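Local coordinates for protein ribosome biogenesis Nep1 RNA methyltransferase (Archaeoglobus fulgidus, PDB 3O7B) that probably methylates N1 of a pseudouridine in 16S ribosomal RNA during ribosome biogenesis, with S-adenosylmethionine as methyl donor, acting as a homodimer of the SPOUT class, at residues A[33-38]-A[107-112]; A[115-120]-A[153-158]; A[159-164]-A[206-211]. All coordinates share one frame; numbering follows the deposited sequence.

Overall arrangement
The three contacts show how one sheet is paired and then covered. Interaction 1 joins strands 28-35 and 105-111, and interaction 2 adds 150-156 beyond 116-119; their centres lie about 10 Å apart. Strands 105-111 and 116-119 follow each other in the chain and tie the two contacts together, with Val-109 O probably bonded to Ile-117 N at 2.8 Å. Interaction 3, its centre about 14 Å from that of interaction 1, pairs short helices packed on the sheet; Leu-160 CD1 meets Leu-33 CD2 at 3.8 Å. Interaction 1 is nearest the cofactor site: the side chain of Leu-33 is about 7 Å from bound S-adenosylhomocysteine, that of Leu-209 in interaction 3 about 9 Å.

Interaction 1: A[33-38]-A[107-112]; sequences LEASLE and VYVHTL
Ala-35 pairs with Thr-111 in a parallel bridge, the point where strand 28-35 ends its run beside strand 105-111 in the central sheet of the SPOUT fold. Ala-35 N gives a nearly straight bond (167°) to His-110 O at 2.8 Å, and Ala-35 O takes one from Leu-112 N at 3.0 Å. Beside these bonds, the methyl CB of Ala-35 presses on Val-109 CG1 at 3.5 Å, and Leu-37 CD2 reaches Val-109 CG1 at 4.2 Å. The chain turns a corner at Glu-34, and Leu-112 fills the bend: its side chain crosses that of Glu-34 at about a right angle, CD2 lying 3.7 Å from Glu-34 CB. With CG swung roughly opposite the backbone N (chi1 157°), His-110 brings its ring edge to the backbone of Leu-33 and Glu-34. Further out, the Glu-34 carboxylate is fixed by a salt bridge to Lys-83 and by bonds from Thr-205 and Phe-202 N. Ser-36 OG is bonded to Lys-83 O and to Arg-86 N, the latter belonging to a residue predicted to contact substrate rRNA. Leu-37 O is buried without a polar partner, 3.7 Å from Thr-111 CB.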
loop_
_atom_site.group_PDB
_atom_site.type_symbol
_atom_site.label_atom_id
_atom_site.label_comp_id
_atom_site.label_asym_id
_atom_site.label_seq_id
_atom_site.Cartn_x
_atom_site.Cartn_y
_atom_site.Cartn_z
ATOM N N LEU A 33 -13.876 6.801 4.249
ATOM C CA LEU A 33 -15.337 6.597 4.216
ATOM C C LEU A 33 -15.744 5.276 3.636
ATOM O O LEU A 33 -15.177 4.805 2.630
ATOM C CB LEU A 33 -15.999 7.709 3.403
ATOM C CG LEU A 33 -15.896 9.117 3.950
ATOM C CD1 LEU A 33 -16.597 10.054 2.975
ATOM C CD2 LEU A 33 -16.525 9.240 5.360
ATOM N N GLU A 34 -16.760 4.665 4.247
ATOM C CA GLU A 34 -17.329 3.411 3.763
ATOM C C GLU A 34 -16.234 2.364 3.551
ATOM O O GLU A 34 -16.234 1.615 2.559
ATOM C CB GLU A 34 -18.162 3.633 2.490
ATOM C CG GLU A 34 -19.428 4.453 2.756
ATOM C CD GLU A 34 -20.259 4.660 1.523
ATOM O OE1 GLU A 34 -20.100 3.889 0.552
ATOM O OE2 GLU A 34 -21.092 5.597 1.548
ATOM N N ALA A 35 -15.316 2.292 4.514
ATOM C CA ALA A 35 -14.236 1.304 4.401
ATOM C C ALA A 35 -14.807 -0.096 4.410
ATOM O O ALA A 35 -15.750 -0.424 5.157
ATOM C CB ALA A 35 -13.220 1.481 5.494
ATOM N N SER A 36 -14.232 -0.936 3.559
ATOM C CA SER A 36 -14.720 -2.272 3.288
ATOM C C SER A 36 -14.185 -3.218 4.360
ATOM O O SER A 36 -13.337 -4.097 4.101
ATOM C CB SER A 36 -14.258 -2.665 1.882
ATOM O OG SER A 36 -14.915 -3.822 1.416
ATOM N N LEU A 37 -14.684 -3.018 5.579
ATOM C CA LEU A 37 -14.149 -3.638 6.773
ATOM C C LEU A 37 -15.315 -4.113 7.632
ATOM O O LEU A 37 -16.040 -3.304 8.226
ATOM C CB LEU A 37 -13.326 -2.585 7.495
ATOM C CG LEU A 37 -12.261 -2.878 8.515
ATOM C CD1 LEU A 37 -11.100 -3.588 7.842
ATOM C CD2 LEU A 37 -11.820 -1.549 9.068
ATOM N N GLU A 38 -15.503 -5.425 7.666
ATOM C CA GLU A 38 -16.581 -6.044 8.435
ATOM C C GLU A 38 -16.291 -7.513 8.675
ATOM O O GLU A 38 -15.566 -8.152 7.894
ATOM C CB GLU A 38 -17.924 -5.896 7.694
ATOM C CG GLU A 38 -18.095 -6.793 6.473
ATOM C CD GLU A 38 -19.304 -6.423 5.652
ATOM O OE1 GLU A 38 -20.406 -6.362 6.248
ATOM O OE2 GLU A 38 -19.163 -6.184 4.437
ATOM N N VAL A 107 -6.905 10.558 12.698
ATOM C CA VAL A 107 -7.277 9.574 11.689
ATOM C C VAL A 107 -8.471 8.757 12.124
ATOM O O VAL A 107 -8.493 8.201 13.233
ATOM C CB VAL A 107 -6.089 8.615 11.397
ATOM C CG1 VAL A 107 -6.485 7.541 10.397
ATOM C CG2 VAL A 107 -4.920 9.412 10.893
ATOM N N TYR A 108 -9.486 8.702 11.260
ATOM C CA TYR A 108 -10.668 7.905 11.499
ATOM C C TYR A 108 -10.980 7.016 10.327
ATOM O O TYR A 108 -10.684 7.369 9.172
ATOM C CB TYR A 108 -11.902 8.803 11.716
ATOM C CG TYR A 108 -11.821 9.683 12.934
ATOM C CD1 TYR A 108 -12.295 9.227 14.157
ATOM C CD2 TYR A 108 -11.251 10.945 12.870
ATOM C CE1 TYR A 108 -12.240 10.027 15.287
ATOM C CE2 TYR A 108 -11.197 11.759 14.004
ATOM C CZ TYR A 108 -11.695 11.275 15.205
ATOM O OH TYR A 108 -11.653 12.042 16.361
ATOM N N VAL A 109 -11.613 5.889 10.622
ATOM C CA VAL A 109 -12.126 5.004 9.599
ATOM C C VAL A 109 -13.625 4.852 9.856
ATOM O O VAL A 109 -14.036 4.476 10.956
ATOM C CB VAL A 109 -11.428 3.621 9.633
ATOM C CG1 VAL A 109 -12.071 2.663 8.620
ATOM C CG2 VAL A 109 -9.939 3.766 9.349
ATOM N N HIS A 110 -14.437 5.201 8.857
ATOM C CA HIS A 110 -15.868 4.970 8.879
ATOM C C HIS A 110 -16.104 3.740 8.027
ATOM O O HIS A 110 -15.632 3.684 6.880
ATOM C CB HIS A 110 -16.541 6.233 8.315
ATOM C CG HIS A 110 -17.909 6.030 7.751
ATOM N ND1 HIS A 110 -19.070 6.090 8.501
ATOM C CD2 HIS A 110 -18.289 5.842 6.466
ATOM C CE1 HIS A 110 -20.105 5.925 7.689
ATOM N NE2 HIS A 110 -19.659 5.772 6.454
ATOM N N THR A 111 -16.772 2.736 8.568
ATOM C CA THR A 111 -16.974 1.500 7.818
ATOM C C THR A 111 -18.276 1.535 7.008
ATOM O O THR A 111 -19.139 2.408 7.229
ATOM C CB THR A 111 -16.989 0.260 8.715
ATOM O OG1 THR A 111 -18.225 0.249 9.446
ATOM C CG2 THR A 111 -15.823 0.261 9.685
ATOM N N LEU A 112 -18.412 0.572 6.097
ATOM C CA LEU A 112 -19.629 0.410 5.289
ATOM C C LEU A 112 -20.876 0.279 6.127
ATOM O O LEU A 112 -21.969 0.578 5.639
ATOM C CB LEU A 112 -19.539 -0.848 4.436
ATOM C CG LEU A 112 -18.696 -0.766 3.187
ATOM C CD1 LEU A 112 -18.504 -2.173 2.640
ATOM C CD2 LEU A 112 -19.382 0.133 2.166
#

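Interaction 2: A[115-120]-A[153-158]; sequences EIIWVN and IEFKDV
Trp-118 and Glu-154 bond to each other in both directions through their backbones: Trp-118 N gives to Glu-154 O at 2.9 Å and Glu-154 N returns the bond to Trp-118 O at 3.0 Å. Lys-156 N adds a further bond to Ile-116 O, at 2.8 Å. Past it a water continues the pairing, accepting from Ile-116 N and donating to Lys-156 O.

The side-chain contacts divide between the two faces of the sheet. On one, Ile-117 and Phe-155 form a non-hydrogen-bonded pair whose side chains run alongside and point the same way; Ile-117 CG1 sits over the ring as a CH-pi contact, 4.0 Å from the centroid of Phe-155. Glu-115 CB meets the edge of that ring, and Phe-140, edge-to-face, and Arg-143, as a cation-pi partner, also meet it. In Ile-117 and Ile-153 alike CG1 lies beside the backbone N (chi1 -60° and -46°) and the CG2 branch opposite it, and the two CG2 methyls press together at 3.4 Å, tighter than usual for carbons. Helix 129-142 covers this face through Leu-139.

On the other face, that of Ile-116 and Trp-118, Lys-156 bends at chi2 (-62°) and its chain runs beside Trp-118, with CE 3.6 Å from Trp-118 CB. A long salt bridge within the strand, Lys-156 NZ to Glu-154 OE1 at 3.5 Å, is doubtful because Glu-154 is modelled in two positions, as is its pairing with Arg-144 through OE2.

Alternating hydrogen-bonded and non-hydrogen-bonded pairs are the mark of antiparallel strands; here they extend the central sheet beyond strand 116-119.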
loop_
_atom_site.group_PDB
_atom_site.type_symbol
_atom_site.label_atom_id
_atom_site.label_comp_id
_atom_site.label_asym_id
_atom_site.label_seq_id
_atom_site.Cartn_x
_atom_site.Cartn_y
_atom_site.Cartn_z
ATOM N N GLU A 115 -19.882 2.193 11.378
ATOM C CA GLU A 115 -19.085 2.234 12.600
ATOM C C GLU A 115 -17.941 3.231 12.437
ATOM O O GLU A 115 -17.470 3.453 11.313
ATOM C CB GLU A 115 -18.514 0.860 12.924
ATOM C CG GLU A 115 -19.565 -0.197 13.129
ATOM C CD GLU A 115 -19.138 -1.533 12.584
ATOM O OE1 GLU A 115 -18.694 -1.597 11.404
ATOM O OE2 GLU A 115 -19.251 -2.529 13.328
ATOM N N ILE A 116 -17.506 3.823 13.541
ATOM C CA ILE A 116 -16.447 4.807 13.561
ATOM C C ILE A 116 -15.273 4.230 14.359
ATOM O O ILE A 116 -15.433 3.876 15.531
ATOM C CB ILE A 116 -16.930 6.152 14.190
ATOM C CG1 ILE A 116 -18.052 6.801 13.345
ATOM C CG2 ILE A 116 -15.783 7.110 14.361
ATOM C CD1 ILE A 116 -17.660 7.099 11.900
ATOM N N ILE A 117 -14.114 4.124 13.713
ATOM C CA ILE A 117 -12.888 3.678 14.361
ATOM C C ILE A 117 -11.906 4.831 14.410
ATOM O O ILE A 117 -11.624 5.486 13.395
ATOM C CB ILE A 117 -12.270 2.495 13.578
ATOM C CG1 ILE A 117 -13.228 1.311 13.514
ATOM C CG2 ILE A 117 -10.892 2.121 14.151
ATOM C CD1 ILE A 117 -12.921 0.312 12.394
ATOM N N TRP A 118 -11.390 5.107 15.599
ATOM C CA TRP A 118 -10.360 6.104 15.772
ATOM C C TRP A 118 -9.002 5.386 15.803
ATOM O O TRP A 118 -8.867 4.368 16.499
ATOM C CB TRP A 118 -10.597 6.867 17.087
ATOM C CG TRP A 118 -9.506 7.825 17.441
ATOM C CD1 TRP A 118 -9.295 9.055 16.903
ATOM C CD2 TRP A 118 -8.483 7.643 18.434
ATOM N NE1 TRP A 118 -8.197 9.646 17.477
ATOM C CE2 TRP A 118 -7.683 8.801 18.426
ATOM C CE3 TRP A 118 -8.163 6.606 19.320
ATOM C CZ2 TRP A 118 -6.584 8.970 19.280
ATOM C CZ3 TRP A 118 -7.050 6.766 20.160
ATOM C CH2 TRP A 118 -6.286 7.943 20.136
ATOM N N VAL A 119 -8.037 5.911 15.050
ATOM C CA VAL A 119 -6.672 5.381 15.011
ATOM C C VAL A 119 -5.729 6.445 15.552
ATOM O O VAL A 119 -5.578 7.501 14.951
ATOM C CB VAL A 119 -6.251 4.962 13.562
ATOM C CG1 VAL A 119 -4.869 4.318 13.579
ATOM C CG2 VAL A 119 -7.262 3.991 12.953
ATOM N N ASN A 120 -5.108 6.177 16.709
ATOM C CA ASN A 120 -4.112 7.064 17.271
ATOM C C ASN A 120 -3.051 7.373 16.226
ATOM O O ASN A 120 -2.566 6.479 15.536
ATOM C CB ASN A 120 -3.496 6.353 18.487
ATOM C CG ASN A 120 -2.575 7.238 19.322
ATOM O OD1 ASN A 120 -1.831 8.070 18.818
ATOM N ND2 ASN A 120 -2.605 7.003 20.641
ATOM N N ILE A 153 -6.166 2.031 18.936
ATOM C CA ILE A 153 -7.274 1.937 17.989
ATOM C C ILE A 153 -8.512 1.606 18.784
ATOM O O ILE A 153 -8.461 0.758 19.655
ATOM C CB ILE A 153 -7.067 0.823 16.938
ATOM C CG1 ILE A 153 -5.646 0.844 16.347
ATOM C CG2 ILE A 153 -8.161 0.926 15.851
ATOM C CD1 ILE A 153 -5.344 -0.368 15.423
ATOM N N GLU A 154 -9.632 2.276 18.499
ATOM C CA GLU A 154 -10.868 2.011 19.244
ATOM C C GLU A 154 -12.124 2.410 18.479
ATOM O O GLU A 154 -12.128 3.460 17.829
ATOM C CB GLU A 154 -10.850 2.781 20.570
ATOM C CG GLU A 154 -11.932 2.343 21.537
ATOM C CD GLU A 154 -11.879 3.068 22.868
ATOM O OE1 GLU A 154 -11.543 4.273 22.900
ATOM O OE2 GLU A 154 -12.185 2.419 23.891
ATOM N N PHE A 155 -13.177 1.594 18.580
ATOM C CA PHE A 155 -14.507 2.014 18.101
ATOM C C PHE A 155 -15.007 3.146 18.978
ATOM O O PHE A 155 -14.853 3.105 20.210
ATOM C CB PHE A 155 -15.508 0.875 18.152
ATOM C CG PHE A 155 -15.323 -0.134 17.072
ATOM C CD1 PHE A 155 -15.900 0.054 15.829
ATOM C CD2 PHE A 155 -14.536 -1.272 17.283
ATOM C CE1 PHE A 155 -15.734 -0.891 14.811
ATOM C CE2 PHE A 155 -14.367 -2.220 16.277
ATOM C CZ PHE A 155 -14.950 -2.031 15.044
ATOM N N LYS A 156 -15.607 4.158 18.353
ATOM C CA LYS A 156 -16.218 5.249 19.113
ATOM C C LYS A 156 -17.737 5.187 18.999
ATOM O O LYS A 156 -18.265 4.916 17.913
ATOM C CB LYS A 156 -15.721 6.610 18.626
ATOM C CG LYS A 156 -14.211 6.813 18.719
ATOM C CD LYS A 156 -13.674 6.742 20.146
ATOM C CE LYS A 156 -12.312 7.415 20.217
ATOM N NZ LYS A 156 -11.802 7.541 21.610
ATOM N N ASP A 157 -18.440 5.472 20.102
ATOM C CA ASP A 157 -19.909 5.398 20.117
ATOM C C ASP A 157 -20.524 6.701 19.611
ATOM O O ASP A 157 -21.332 7.359 20.291
ATOM C CB ASP A 157 -20.442 5.063 21.517
ATOM C CG ASP A 157 -21.907 4.621 21.502
ATOM O OD1 ASP A 157 -22.452 4.308 20.416
ATOM O OD2 ASP A 157 -22.510 4.570 22.600
ATOM N N VAL A 158 -20.105 7.088 18.416
ATOM C CA VAL A 158 -20.605 8.281 17.745
ATOM C C VAL A 158 -20.814 7.938 16.276
ATOM O O VAL A 158 -20.511 6.825 15.833
ATOM C CB VAL A 158 -19.645 9.475 17.872
ATOM C CG1 VAL A 158 -19.348 9.792 19.333
ATOM C CG2 VAL A 158 -18.325 9.231 17.076
HETATM O O HOH W 1 -19.013 3.183 15.977
#

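Interaction 3: A[159-164]-A[206-211]; sequences GLRDIV and LRELGE
Glu-208 meets the start of helix 160-163 with both carboxylate oxygens and carries the polar half of the contact. Its CB rests against Leu-160 CD2 at 3.8 Å; beyond CB the chain bends sharply at chi2 (-73°), which turns the carboxylate toward Arg-161. OE1 accepts from the backbone, Arg-161 N lying 2.9 Å away and approaching from above the carboxylate plane. OE2 takes two donors from the side chain of the same residue, Arg-161 NE and Arg-161 NH2, each at 2.9 Å. Carboxylate and guanidinium are nearly coplanar, 25° apart, and Arg-161 uses NE and NH2 in a side-on grip, with OE2 near the guanidinium plane. Arg-161 reaches it with CG held between its backbone N and carbonyl carbon (chi1 64°), and the chain bends at chi3, bringing NE and NH2 to OE2. The backbone of Glu-208 takes part as well, its O standing 3.2 Å from Arg-161 CA.

Glu-208 thus adds a distant acceptor at the N-terminal turn of helix 160-163, whose N-cap residue is Gly-159. That glycine has no side chain to offer, but its N bonds to Asp-162 OD2, the side chain three residues on. The negative charge at this helix end is probably favourable. An alanine in place of Glu-208 would probably leave the Arg-161 amide without this acceptor and its guanidinium without its mate, set free to turn.

Next along helix 203-209, Leu-209 carries the apolar side of the contact. Its CD2 touches Leu-160 CD2 at 4.0 Å, and the Leu-209 side chain also touches Leu-171 of strand 168-172, while Leu-160 continues onto Val-31, Leu-33 and His-110 of the sheet beneath. Leu-209 O also takes part, Val-164 CG2 packing against it at 3.8 Å.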
loop_
_atom_site.group_PDB
_atom_site.type_symbol
_atom_site.label_atom_id
_atom_site.label_comp_id
_atom_site.label_asym_id
_atom_site.label_seq_id
_atom_site.Cartn_x
_atom_site.Cartn_y
_atom_site.Cartn_z
ATOM N N GLY A 159 -21.344 8.891 15.521
ATOM C CA GLY A 159 -21.541 8.706 14.099
ATOM C C GLY A 159 -20.594 9.574 13.309
ATOM O O GLY A 159 -19.871 10.411 13.849
ATOM N N LEU A 160 -20.637 9.372 11.997
ATOM C CA LEU A 160 -19.857 10.163 11.080
ATOM C C LEU A 160 -20.070 11.664 11.283
ATOM O O LEU A 160 -19.134 12.442 11.242
ATOM C CB LEU A 160 -20.153 9.730 9.649
ATOM C CG LEU A 160 -19.410 10.480 8.549
ATOM C CD1 LEU A 160 -17.874 10.418 8.748
ATOM C CD2 LEU A 160 -19.803 9.879 7.245
ATOM N N ARG A 161 -21.322 12.065 11.546
ATOM C CA ARG A 161 -21.624 13.489 11.721
ATOM C C ARG A 161 -20.833 14.107 12.879
ATOM O O ARG A 161 -20.501 15.284 12.883
ATOM C CB ARG A 161 -23.132 13.698 11.941
ATOM C CG ARG A 161 -23.676 13.060 13.233
ATOM C CD ARG A 161 -25.151 13.405 13.475
ATOM N NE ARG A 161 -26.014 12.833 12.455
ATOM C CZ ARG A 161 -27.343 12.923 12.465
ATOM N NH1 ARG A 161 -27.959 13.547 13.460
ATOM N NH2 ARG A 161 -28.048 12.378 11.485
ATOM N N ASP A 162 -20.501 13.288 13.874
ATOM C CA ASP A 162 -19.854 13.798 15.056
ATOM C C ASP A 162 -18.353 14.001 14.884
ATOM O O ASP A 162 -17.779 14.903 15.467
ATOM C CB ASP A 162 -20.190 12.864 16.226
ATOM C CG ASP A 162 -21.693 12.655 16.359
ATOM O OD1 ASP A 162 -22.404 13.672 16.544
ATOM O OD2 ASP A 162 -22.183 11.517 16.234
ATOM N N ILE A 163 -17.715 13.185 14.048
ATOM C CA ILE A 163 -16.265 13.338 13.910
ATOM C C ILE A 163 -15.858 14.464 12.951
ATOM O O ILE A 163 -14.714 14.917 12.953
ATOM C CB ILE A 163 -15.560 12.009 13.565
ATOM C CG1 ILE A 163 -16.099 11.423 12.260
ATOM C CG2 ILE A 163 -15.703 11.025 14.740
ATOM C CD1 ILE A 163 -15.237 10.291 11.701
ATOM N N VAL A 164 -16.817 14.938 12.154
ATOM C CA VAL A 164 -16.575 16.080 11.278
ATOM C C VAL A 164 -17.046 17.420 11.869
ATOM O O VAL A 164 -16.897 18.468 11.233
ATOM C CB VAL A 164 -17.186 15.864 9.867
ATOM C CG1 VAL A 164 -16.574 14.645 9.198
ATOM C CG2 VAL A 164 -18.721 15.739 9.924
ATOM N N LEU A 206 -23.339 10.791 2.731
ATOM C CA LEU A 206 -23.296 12.195 2.337
ATOM C C LEU A 206 -24.120 13.089 3.268
ATOM O O LEU A 206 -23.694 14.190 3.602
ATOM C CB LEU A 206 -23.765 12.376 0.892
ATOM C CG LEU A 206 -23.019 11.560 -0.165
ATOM C CD1 LEU A 206 -23.738 11.632 -1.518
ATOM C CD2 LEU A 206 -21.580 12.029 -0.282
ATOM N N ARG A 207 -25.283 12.598 3.694
ATOM C CA ARG A 207 -26.079 13.350 4.665
ATOM C C ARG A 207 -25.335 13.558 5.986
ATOM O O ARG A 207 -25.360 14.640 6.564
ATOM C CB ARG A 207 -27.422 12.665 4.920
ATOM C CG ARG A 207 -28.371 12.715 3.731
ATOM C CD ARG A 207 -29.808 12.384 4.129
ATOM N NE ARG A 207 -29.960 11.034 4.677
ATOM C CZ ARG A 207 -30.165 9.934 3.953
ATOM N NH1 ARG A 207 -30.249 9.999 2.628
ATOM N NH2 ARG A 207 -30.291 8.759 4.564
ATOM N N GLU A 208 -24.640 12.522 6.455
ATOM C CA GLU A 208 -23.863 12.641 7.689
ATOM C C GLU A 208 -22.757 13.696 7.647
ATOM O O GLU A 208 -22.357 14.210 8.680
ATOM C CB GLU A 208 -23.236 11.298 8.046
ATOM C CG GLU A 208 -24.208 10.309 8.604
ATOM C CD GLU A 208 -24.615 10.666 10.007
ATOM O OE1 GLU A 208 -23.780 10.573 10.932
ATOM O OE2 GLU A 208 -25.782 11.058 10.185
ATOM N N LEU A 209 -22.232 13.993 6.456
ATOM C CA LEU A 209 -21.132 14.929 6.364
ATOM C C LEU A 209 -21.525 16.379 6.684
ATOM O O LEU A 209 -20.675 17.206 7.015
ATOM C CB LEU A 209 -20.494 14.854 4.973
ATOM C CG LEU A 209 -19.817 13.531 4.615
ATOM C CD1 LEU A 209 -19.376 13.581 3.170
ATOM C CD2 LEU A 209 -18.632 13.286 5.560
ATOM N N GLY A 210 -22.825 16.680 6.556
ATOM C CA GLY A 210 -23.297 18.060 6.773
ATOM C C GLY A 210 -22.798 18.973 5.670
ATOM O O GLY A 210 -22.849 18.609 4.497
ATOM N N GLU A 211 -22.308 20.146 6.042
ATOM C CA GLU A 211 -21.714 21.075 5.080
ATOM C C GLU A 211 -20.445 20.431 4.537
ATOM O O GLU A 211 -19.626 19.940 5.313
ATOM C CB GLU A 211 -21.344 22.398 5.745
ATOM C CG GLU A 211 -20.602 23.363 4.828
ATOM C CD GLU A 211 -20.101 24.621 5.497
ATOM O OE1 GLU A 211 -20.026 24.687 6.754
ATOM O OE2 GLU A 211 -19.776 25.557 4.753
#